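Local coordinates for protein arginine kinase (Cydia pomonella granulosis virus, PDB 6VVG) that probably phosphorylates serine and threonine side chains of proteins using ATP, its kinase activity depending on a side-to-side dimer of two copies, at residues 12-17 against 78-83; 176-181 against 224-229; 250-255 against 269-274. All coordinates share one frame; numbering follows the deposited sequence.

Interaction 1: 12-17 against 78-83; sequences QELSKY and NFVFND
Leu14 and Val80 meet tip to tip: CD2 of Leu14 stands 4.0 Å from CG2 of Val80, and CD1 of Leu14 comes almost as near to the same methyl. Both Leu14 methyls thus rest on one Val80 branch, which lies anti to the carbonyl carbon and beside the backbone N. CD1 of Leu14 also reaches CB of Asn78 at 4.3 Å, and Ile90 of the neighbouring strand 87-92 packs against Leu14 and Tyr17, completing the tightly packed part. Next to it, the Tyr17 ring and the Asn78 amide are turned 70° apart, with ND2 of Asn78 3.3 Å from OH of Tyr17; CG of Tyr17 sits beside its backbone N (chi1 -76°).

The other side is looser. CG of Glu13 comes no closer than 4.3 Å to OD1 of Asn78, and beyond it the Glu13 carboxylate pairs with the exposed Lys16 in a salt bridge modelled too short for its length to be trusted. Both residues belong to the type I turn from Glu13 to Lys16, which leads from helix 5-13 into strand 17-22.

On the edge of strand 76-82 not paired with strand 87-92 lies a second subunit, whose strand adds to the sheet as an antiparallel neighbour; Val80 also packs on Leu14 of that subunit, and Phe81 meets Phe61 of that subunit edge to face. The arrangement belongs to the five-stranded antiparallel sheet of a protein kinase N-lobe, here continued across the dimer interface.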
loop_
_atom_site.group_PDB
_atom_site.type_symbol
_atom_site.label_atom_id
_atom_site.label_comp_id
_atom_site.label_asym_id
_atom_site.label_seq_id
_atom_site.Cartn_x
_atom_site.Cartn_y
_atom_site.Cartn_z
ATOM N N GLN A 12 23.610 8.483 12.387
ATOM C CA GLN A 12 24.905 8.772 11.789
ATOM C C GLN A 12 24.792 8.885 10.273
ATOM O O GLN A 12 25.283 9.854 9.682
ATOM C CB GLN A 12 25.924 7.699 12.177
ATOM N N GLU A 13 24.159 7.901 9.623
ATOM C CA GLU A 13 24.038 7.933 8.172
ATOM C C GLU A 13 23.271 9.175 7.725
ATOM O O GLU A 13 23.763 9.974 6.922
ATOM C CB GLU A 13 23.345 6.658 7.666
ATOM C CG GLU A 13 23.230 6.602 6.145
ATOM C CD GLU A 13 24.506 7.045 5.435
ATOM O OE1 GLU A 13 25.560 6.404 5.641
ATOM O OE2 GLU A 13 24.458 8.041 4.680
ATOM N N LEU A 14 22.038 9.330 8.223
ATOM C CA LEU A 14 21.195 10.438 7.800
ATOM C C LEU A 14 21.669 11.782 8.337
ATOM O O LEU A 14 21.021 12.800 8.058
ATOM C CB LEU A 14 19.751 10.185 8.230
ATOM C CG LEU A 14 18.628 11.024 7.624
ATOM C CD1 LEU A 14 17.960 10.323 6.479
ATOM C CD2 LEU A 14 17.616 11.320 8.740
ATOM N N SER A 15 22.775 11.822 9.077
ATOM C CA SER A 15 23.415 13.072 9.465
ATOM C C SER A 15 24.477 13.519 8.470
ATOM O O SER A 15 25.051 14.601 8.636
ATOM C CB SER A 15 24.051 12.931 10.851
ATOM O OG SER A 15 25.039 13.926 11.068
ATOM N N LYS A 16 24.759 12.710 7.450
ATOM C CA LYS A 16 25.743 13.078 6.443
ATOM C C LYS A 16 25.176 14.014 5.382
ATOM O O LYS A 16 25.948 14.671 4.675
ATOM C CB LYS A 16 26.290 11.821 5.763
ATOM C CG LYS A 16 27.036 10.866 6.677
ATOM C CD LYS A 16 27.643 9.717 5.869
ATOM C CE LYS A 16 28.189 8.620 6.768
ATOM N NZ LYS A 16 27.647 7.281 6.394
ATOM N N TYR A 17 23.854 14.091 5.261
ATOM C CA TYR A 17 23.227 14.843 4.184
ATOM C C TYR A 17 23.166 16.330 4.511
ATOM O O TYR A 17 22.836 16.723 5.634
ATOM C CB TYR A 17 21.823 14.300 3.924
ATOM C CG TYR A 17 21.820 12.989 3.172
ATOM C CD1 TYR A 17 21.943 12.964 1.790
ATOM C CD2 TYR A 17 21.702 11.778 3.841
ATOM C CE1 TYR A 17 21.944 11.772 1.095
ATOM C CE2 TYR A 17 21.700 10.578 3.152
ATOM C CZ TYR A 17 21.823 10.583 1.780
ATOM O OH TYR A 17 21.822 9.394 1.087
ATOM N N ASN A 78 16.824 6.390 1.345
ATOM C CA ASN A 78 16.524 6.409 2.768
ATOM C C ASN A 78 15.127 6.972 2.971
ATOM O O ASN A 78 14.626 7.733 2.141
ATOM C CB ASN A 78 17.537 7.246 3.553
ATOM C CG ASN A 78 18.964 6.797 3.324
ATOM O OD1 ASN A 78 19.511 6.012 4.099
ATOM N ND2 ASN A 78 19.576 7.294 2.257
ATOM N N PHE A 79 14.505 6.597 4.087
ATOM C CA PHE A 79 13.162 7.057 4.413
ATOM C C PHE A 79 12.988 6.947 5.920
ATOM O O PHE A 79 13.219 5.880 6.498
ATOM C CB PHE A 79 12.103 6.242 3.662
ATOM C CG PHE A 79 10.700 6.483 4.133
ATOM C CD1 PHE A 79 10.164 7.764 4.169
ATOM C CD2 PHE A 79 9.912 5.421 4.531
ATOM C CE1 PHE A 79 8.864 7.970 4.605
ATOM C CE2 PHE A 79 8.619 5.618 4.965
ATOM C CZ PHE A 79 8.092 6.892 5.004
ATOM N N VAL A 80 12.609 8.055 6.545
ATOM C CA VAL A 80 12.374 8.122 7.979
ATOM C C VAL A 80 10.979 8.695 8.171
ATOM O O VAL A 80 10.727 9.853 7.821
ATOM C CB VAL A 80 13.418 8.983 8.699
ATOM C CG1 VAL A 80 13.108 9.021 10.185
ATOM C CG2 VAL A 80 14.817 8.456 8.441
ATOM N N PHE A 81 10.069 7.888 8.711
ATOM C CA PHE A 81 8.729 8.342 9.054
ATOM C C PHE A 81 8.661 8.589 10.554
ATOM O O PHE A 81 9.165 7.785 11.344
ATOM C CB PHE A 81 7.674 7.315 8.638
ATOM C CG PHE A 81 6.364 7.469 9.355
ATOM C CD1 PHE A 81 5.388 8.331 8.875
ATOM C CD2 PHE A 81 6.104 6.751 10.509
ATOM C CE1 PHE A 81 4.184 8.473 9.541
ATOM C CE2 PHE A 81 4.907 6.888 11.175
ATOM C CZ PHE A 81 3.945 7.750 10.693
ATOM N N ASN A 82 8.051 9.709 10.941
ATOM C CA ASN A 82 7.794 10.029 12.342
ATOM C C ASN A 82 6.317 10.354 12.508
ATOM O O ASN A 82 5.779 11.194 11.781
ATOM C CB ASN A 82 8.645 11.211 12.819
ATOM C CG ASN A 82 10.119 10.895 12.827
ATOM O OD1 ASN A 82 10.594 10.092 13.634
ATOM N ND2 ASN A 82 10.856 11.523 11.922
ATOM N N ASP A 83 5.654 9.676 13.445
ATOM C CA ASP A 83 4.245 9.961 13.695
ATOM C C ASP A 83 4.048 11.393 14.180
ATOM O O ASP A 83 3.089 12.067 13.784
ATOM C CB ASP A 83 3.692 8.973 14.720
ATOM C CG ASP A 83 2.193 9.096 14.900
ATOM O OD1 ASP A 83 1.457 8.859 13.919
ATOM O OD2 ASP A 83 1.748 9.432 16.018
#

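Interaction 2: 176-181 against 224-229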
loop_
_atom_site.group_PDB
_atom_site.type_symbol
_atom_site.label_atom_id
_atom_site.label_comp_id
_atom_site.label_asym_id
_atom_site.label_seq_id
_atom_site.Cartn_x
_atom_site.Cartn_y
_atom_site.Cartn_z
ATOM N N THR A 176 -5.183 16.718 -9.365
ATOM C CA THR A 176 -5.453 17.896 -10.183
ATOM C C THR A 176 -6.732 17.698 -10.986
ATOM O O THR A 176 -6.821 16.787 -11.818
ATOM C CB THR A 176 -4.277 18.189 -11.112
ATOM O OG1 THR A 176 -3.057 18.172 -10.360
ATOM C CG2 THR A 176 -4.439 19.550 -11.779
ATOM N N THR A 177 -7.696 18.595 -10.770
ATOM C CA THR A 177 -9.033 18.431 -11.324
ATOM C C THR A 177 -9.008 18.258 -12.836
ATOM O O THR A 177 -9.755 17.442 -13.384
ATOM C CB THR A 177 -9.889 19.639 -10.939
ATOM O OG1 THR A 177 -9.872 19.804 -9.514
ATOM C CG2 THR A 177 -11.320 19.481 -11.423
ATOM N N VAL A 178 -8.149 19.003 -13.529
ATOM C CA VAL A 178 -8.224 19.049 -14.985
ATOM C C VAL A 178 -7.661 17.779 -15.611
ATOM O O VAL A 178 -7.683 17.619 -16.837
ATOM C CB VAL A 178 -7.505 20.289 -15.549
ATOM C CG1 VAL A 178 -8.252 21.566 -15.171
ATOM C CG2 VAL A 178 -6.061 20.347 -15.059
ATOM N N TYR A 179 -7.149 16.872 -14.785
ATOM C CA TYR A 179 -6.752 15.549 -15.246
ATOM C C TYR A 179 -7.737 14.469 -14.818
ATOM O O TYR A 179 -7.485 13.286 -15.069
ATOM C CB TYR A 179 -5.346 15.200 -14.736
ATOM C CG TYR A 179 -4.208 15.901 -15.460
ATOM C CD1 TYR A 179 -3.756 17.146 -15.042
ATOM C CD2 TYR A 179 -3.579 15.310 -16.550
ATOM C CE1 TYR A 179 -2.716 17.789 -15.690
ATOM C CE2 TYR A 179 -2.539 15.948 -17.209
ATOM C CZ TYR A 179 -2.110 17.187 -16.773
ATOM O OH TYR A 179 -1.076 17.824 -17.420
ATOM N N PHE A 180 -8.850 14.843 -14.185
ATOM C CA PHE A 180 -9.798 13.860 -13.672
ATOM C C PHE A 180 -10.540 13.175 -14.815
ATOM O O PHE A 180 -11.102 13.843 -15.686
ATOM C CB PHE A 180 -10.827 14.523 -12.752
ATOM C CG PHE A 180 -10.328 14.850 -11.371
ATOM C CD1 PHE A 180 -8.985 14.797 -11.056
ATOM C CD2 PHE A 180 -11.227 15.235 -10.388
ATOM C CE1 PHE A 180 -8.544 15.112 -9.781
ATOM C CE2 PHE A 180 -10.793 15.551 -9.114
ATOM C CZ PHE A 180 -9.450 15.490 -8.811
ATOM N N SER A 181 -10.582 11.843 -14.789
ATOM C CA SER A 181 -11.390 11.096 -15.739
ATOM C C SER A 181 -12.873 11.228 -15.402
ATOM O O SER A 181 -13.233 11.575 -14.273
ATOM C CB SER A 181 -10.999 9.623 -15.727
ATOM O OG SER A 181 -11.489 8.982 -14.560
ATOM N N ASP A 224 -8.708 28.619 -10.587
ATOM C CA ASP A 224 -8.710 28.129 -9.212
ATOM C C ASP A 224 -10.081 27.585 -8.832
ATOM O O ASP A 224 -10.183 26.702 -7.971
ATOM C CB ASP A 224 -8.294 29.239 -8.249
ATOM C CG ASP A 224 -7.615 28.700 -7.000
ATOM O OD1 ASP A 224 -8.303 28.066 -6.168
ATOM O OD2 ASP A 224 -6.390 28.900 -6.851
ATOM N N ALA A 225 -11.136 28.073 -9.483
ATOM C CA ALA A 225 -12.505 27.728 -9.129
ATOM C C ALA A 225 -13.052 26.542 -9.911
ATOM O O ALA A 225 -14.203 26.157 -9.691
ATOM C CB ALA A 225 -13.432 28.931 -9.344
ATOM N N ILE A 226 -12.268 25.954 -10.814
ATOM C CA ILE A 226 -12.770 24.848 -11.619
ATOM C C ILE A 226 -13.018 23.641 -10.725
ATOM O O ILE A 226 -12.157 23.251 -9.924
ATOM C CB ILE A 226 -11.787 24.517 -12.751
ATOM C CG1 ILE A 226 -12.466 23.641 -13.805
ATOM C CG2 ILE A 226 -10.559 23.802 -12.206
ATOM C CD1 ILE A 226 -13.555 24.342 -14.589
ATOM N N GLU A 227 -14.199 23.046 -10.857
ATOM C CA GLU A 227 -14.603 21.943 -10.006
ATOM C C GLU A 227 -14.808 20.677 -10.826
ATOM O O GLU A 227 -15.088 20.745 -12.028
ATOM C CB GLU A 227 -15.900 22.274 -9.259
ATOM C CG GLU A 227 -15.761 23.396 -8.239
ATOM C CD GLU A 227 -14.812 23.048 -7.102
ATOM O OE1 GLU A 227 -14.274 21.920 -7.090
ATOM O OE2 GLU A 227 -14.606 23.902 -6.215
ATOM N N PRO A 228 -14.673 19.505 -10.199
ATOM C CA PRO A 228 -14.812 18.253 -10.968
ATOM C C PRO A 228 -16.027 18.202 -11.889
ATOM O O PRO A 228 -15.907 17.776 -13.048
ATOM C CB PRO A 228 -14.886 17.190 -9.858
ATOM C CG PRO A 228 -13.979 17.750 -8.769
ATOM C CD PRO A 228 -14.247 19.262 -8.802
ATOM N N LYS A 229 -17.205 18.588 -11.398
ATOM C CA LYS A 229 -18.407 18.492 -12.215
ATOM C C LYS A 229 -18.413 19.510 -13.347
ATOM O O LYS A 229 -19.126 19.312 -14.336
ATOM C CB LYS A 229 -19.646 18.659 -11.333
ATOM C CG LYS A 229 -19.988 17.417 -10.518
ATOM C CD LYS A 229 -20.448 16.274 -11.413
ATOM C CE LYS A 229 -20.517 14.954 -10.648
ATOM N NZ LYS A 229 -21.644 14.921 -9.663
HETATM O O HOH W 1 -9.366 22.657 -8.985
#
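Thr177 lays its methyl CG2 against the backbone leading into Pro228, 3.6 Å from Pro228 N and 3.7 Å from Glu227 C. CG2 points there because it is anti to the Thr177 backbone N, which leaves OG1 beside that N. Further apolar contacts lie around this one: CE2 of Phe180 touches CG of Pro228 at 3.9 Å, the two side chains side by side and pointing the same way, while CG1 of Val178 meets CG2 of Ile226 more loosely at 4.4 Å. Within its own segment, the Phe180 ring also lays one face over CA of Thr177.

The polar link runs through water. One water lies 2.9 Å from OG1 of Thr177 and donates to O of Ile226 at 3.0 Å, bridging two oxygens that are themselves 4.2 Å apart.

Backbone bonds from Tyr179 N to Thr176 O and from Phe180 N to Thr177 O hold the 3-10 turn, and Thr176 OG1 bonds to Lys143 NZ. Sequence and position identify 176-181 as the P+1 loop running into the Ser-Pro-Glu form of the kinase APE motif, packed here on the start of the C-lobe helix usually called alpha G.

Interaction 3: 250-255 against 269-274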
loop_
_atom_site.group_PDB
_atom_site.type_symbol
_atom_site.label_atom_id
_atom_site.label_comp_id
_atom_site.label_asym_id
_atom_site.label_seq_id
_atom_site.Cartn_x
_atom_site.Cartn_y
_atom_site.Cartn_z
ATOM N N ASN A 250 -3.705 11.479 -34.072
ATOM C CA ASN A 250 -5.006 12.048 -33.747
ATOM C C ASN A 250 -5.975 10.963 -33.303
ATOM O O ASN A 250 -6.630 11.095 -32.266
ATOM C CB ASN A 250 -5.557 12.816 -34.946
ATOM C CG ASN A 250 -5.068 14.249 -34.985
ATOM O OD1 ASN A 250 -5.412 15.060 -34.123
ATOM N ND2 ASN A 250 -4.254 14.568 -35.982
ATOM N N ASP A 251 -6.057 9.862 -34.053
ATOM C CA ASP A 251 -6.953 8.780 -33.659
ATOM C C ASP A 251 -6.622 8.263 -32.266
ATOM O O ASP A 251 -7.524 7.857 -31.523
ATOM C CB ASP A 251 -6.883 7.641 -34.675
ATOM C CG ASP A 251 -8.045 6.679 -34.550
ATOM O OD1 ASP A 251 -9.190 7.091 -34.825
ATOM O OD2 ASP A 251 -7.813 5.513 -34.168
ATOM N N PHE A 252 -5.341 8.280 -31.893
ATOM C CA PHE A 252 -4.947 7.831 -30.561
ATOM C C PHE A 252 -5.584 8.696 -29.481
ATOM O O PHE A 252 -6.225 8.182 -28.558
ATOM C CB PHE A 252 -3.421 7.843 -30.442
ATOM C CG PHE A 252 -2.906 7.326 -29.127
ATOM C CD1 PHE A 252 -2.990 5.978 -28.814
ATOM C CD2 PHE A 252 -2.335 8.188 -28.204
ATOM C CE1 PHE A 252 -2.517 5.500 -27.603
ATOM C CE2 PHE A 252 -1.862 7.716 -26.991
ATOM C CZ PHE A 252 -1.950 6.372 -26.693
ATOM N N VAL A 253 -5.431 10.019 -29.581
ATOM C CA VAL A 253 -5.892 10.875 -28.492
ATOM C C VAL A 253 -7.414 10.913 -28.450
ATOM O O VAL A 253 -8.015 10.975 -27.369
ATOM C CB VAL A 253 -5.283 12.287 -28.602
ATOM C CG1 VAL A 253 -3.756 12.204 -28.566
ATOM C CG2 VAL A 253 -5.762 12.996 -29.855
ATOM N N ARG A 254 -8.066 10.863 -29.614
ATOM C CA ARG A 254 -9.524 10.779 -29.612
ATOM C C ARG A 254 -9.985 9.589 -28.777
ATOM O O ARG A 254 -10.833 9.720 -27.887
ATOM C CB ARG A 254 -10.080 10.642 -31.033
ATOM C CG ARG A 254 -9.545 11.595 -32.079
ATOM C CD ARG A 254 -9.955 13.052 -31.831
ATOM N NE ARG A 254 -10.022 13.803 -33.085
ATOM C CZ ARG A 254 -11.020 14.614 -33.421
ATOM N NH1 ARG A 254 -11.000 15.246 -34.587
ATOM N NH2 ARG A 254 -12.030 14.808 -32.584
ATOM N N ARG A 255 -9.445 8.403 -29.078
ATOM C CA ARG A 255 -9.868 7.181 -28.404
ATOM C C ARG A 255 -9.345 7.108 -26.978
ATOM O O ARG A 255 -9.963 6.445 -26.140
ATOM C CB ARG A 255 -9.418 5.959 -29.214
ATOM C CG ARG A 255 -10.031 5.931 -30.618
ATOM C CD ARG A 255 -9.717 4.662 -31.411
ATOM N NE ARG A 255 -10.343 4.706 -32.733
ATOM C CZ ARG A 255 -11.454 4.052 -33.059
ATOM N NH1 ARG A 255 -12.062 3.283 -32.165
ATOM N NH2 ARG A 255 -11.955 4.159 -34.283
ATOM N N ASP A 269 -3.849 -3.127 -22.678
ATOM C CA ASP A 269 -3.804 -3.835 -23.955
ATOM C C ASP A 269 -4.400 -2.993 -25.075
ATOM O O ASP A 269 -3.881 -2.984 -26.200
ATOM C CB ASP A 269 -4.537 -5.170 -23.836
ATOM C CG ASP A 269 -3.700 -6.236 -23.152
ATOM O OD1 ASP A 269 -2.666 -6.633 -23.726
ATOM O OD2 ASP A 269 -4.070 -6.674 -22.042
ATOM N N GLU A 270 -5.490 -2.281 -24.793
ATOM C CA GLU A 270 -6.069 -1.395 -25.797
ATOM C C GLU A 270 -5.076 -0.311 -26.194
ATOM O O GLU A 270 -4.862 -0.050 -27.384
ATOM C CB GLU A 270 -7.356 -0.767 -25.267
ATOM C CG GLU A 270 -8.575 -1.663 -25.335
ATOM C CD GLU A 270 -9.757 -1.079 -24.589
ATOM O OE1 GLU A 270 -9.573 -0.625 -23.438
ATOM O OE2 GLU A 270 -10.870 -1.074 -25.152
ATOM N N ILE A 271 -4.457 0.330 -25.202
ATOM C CA ILE A 271 -3.545 1.436 -25.484
ATOM C C ILE A 271 -2.351 0.946 -26.292
ATOM O O ILE A 271 -2.025 1.497 -27.350
ATOM C CB ILE A 271 -3.093 2.101 -24.171
ATOM C CG1 ILE A 271 -4.294 2.689 -23.427
ATOM C CG2 ILE A 271 -2.048 3.173 -24.446
ATOM C CD1 ILE A 271 -4.001 3.031 -21.975
ATOM N N ILE A 272 -1.683 -0.101 -25.805
ATOM C CA ILE A 272 -0.415 -0.521 -26.388
ATOM C C ILE A 272 -0.584 -1.125 -27.774
ATOM O O ILE A 272 0.393 -1.209 -28.528
ATOM C CB ILE A 272 0.276 -1.505 -25.426
ATOM C CG1 ILE A 272 1.778 -1.567 -25.701
ATOM C CG2 ILE A 272 -0.346 -2.894 -25.533
ATOM C CD1 ILE A 272 2.519 -0.302 -25.332
ATOM N N LYS A 273 -1.794 -1.526 -28.147
ATOM C CA LYS A 273 -2.033 -2.126 -29.452
ATOM C C LYS A 273 -2.562 -1.134 -30.483
ATOM O O LYS A 273 -2.814 -1.529 -31.625
ATOM C CB LYS A 273 -3.007 -3.302 -29.316
ATOM C CG LYS A 273 -2.388 -4.545 -28.688
ATOM C CD LYS A 273 -3.408 -5.667 -28.496
ATOM C CE LYS A 273 -2.738 -6.920 -27.937
ATOM N NZ LYS A 273 -3.525 -8.155 -28.217
ATOM N N HIS A 274 -2.726 0.134 -30.123
ATOM C CA HIS A 274 -3.230 1.108 -31.079
ATOM C C HIS A 274 -2.173 1.392 -32.145
ATOM O O HIS A 274 -0.977 1.419 -31.840
ATOM C CB HIS A 274 -3.615 2.407 -30.374
ATOM C CG HIS A 274 -4.298 3.392 -31.267
ATOM N ND1 HIS A 274 -3.609 4.316 -32.023
ATOM C CD2 HIS A 274 -5.609 3.585 -31.543
ATOM C CE1 HIS A 274 -4.467 5.040 -32.720
ATOM N NE2 HIS A 274 -5.687 4.615 -32.448
#
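His274 directs its ring across helix 247-256, touching Asp251, Phe252 and Arg255. It is the histidine of the His-Pro-Phe sequence that closes many kinase domains, just after helix 268-272 in the C-lobe.

CG of His274 is anti to the backbone N (chi1 -173°), and the ring extends from there until NE2 donates to OD2 of Asp251, 2.9 Å away with an N-H...O angle of 159°. The acceptor lies close to the imidazole plane, whereas the donor meets OD2 on its anti side and somewhat out of the carboxylate plane. ND1 is also engaged, with Phe276 N, so a bond at each nitrogen fixes the rotation of the ring. This pattern is consistent with a neutral imidazole protonated on NE2.

Phe252 takes one face of the same ring. Its CA sits 3.9 Å from the imidazole centroid in a CH-pi contact, displaced toward the rim, and its phenyl ring forms an offset edge-to-face pair, edge toward the imidazole face, the planes 62° apart and the centroids separated by 5.4 Å. CD1 of Phe252 leads this approach, 3.7 Å from ND1 of His274. Farther round the phenyl edge, CZ of Phe252 packs in plane against CG2 of Ile271 at 3.9 Å. Helices 115-133 and 192-208 also cover this pair, through Ile122 and Ala203 on Phe252 and Val126 and Trp196 on Ile271.

Toward the surface, Arg255 crosses His274 at about a right angle, its chain extended from CG to NE. The Asp251 carboxylate serves both neighbours: besides the His274 proton, OD2 of Asp251 takes a weak hydrogen bond from NE of Arg255 at 3.0 Å, part of a salt bridge, and OD1 a second weak one.

Overall arrangement
Interaction 1 lies in the N-lobe and interaction 3 in the C-lobe, on opposite sides of the chain's centre, with centres 44 Å apart. Both are buried, but 12-17 with 78-83 combines a leucine-valine contact with the Asn78 amide beside a tyrosine, next to a subunit interface, whereas 250-255 with 269-274 joins helix 247-256 to the end of helix 268-272 and the turn after it by a hydrogen bond and ring packing. Interaction 2 is partly buried and the only one of the three with a water bridge between its segments. It shares the C-lobe with interaction 3, nearest atoms about 11 Å apart: helix 228-235, which starts in interaction 2, is followed by helix 247-256 of interaction 3.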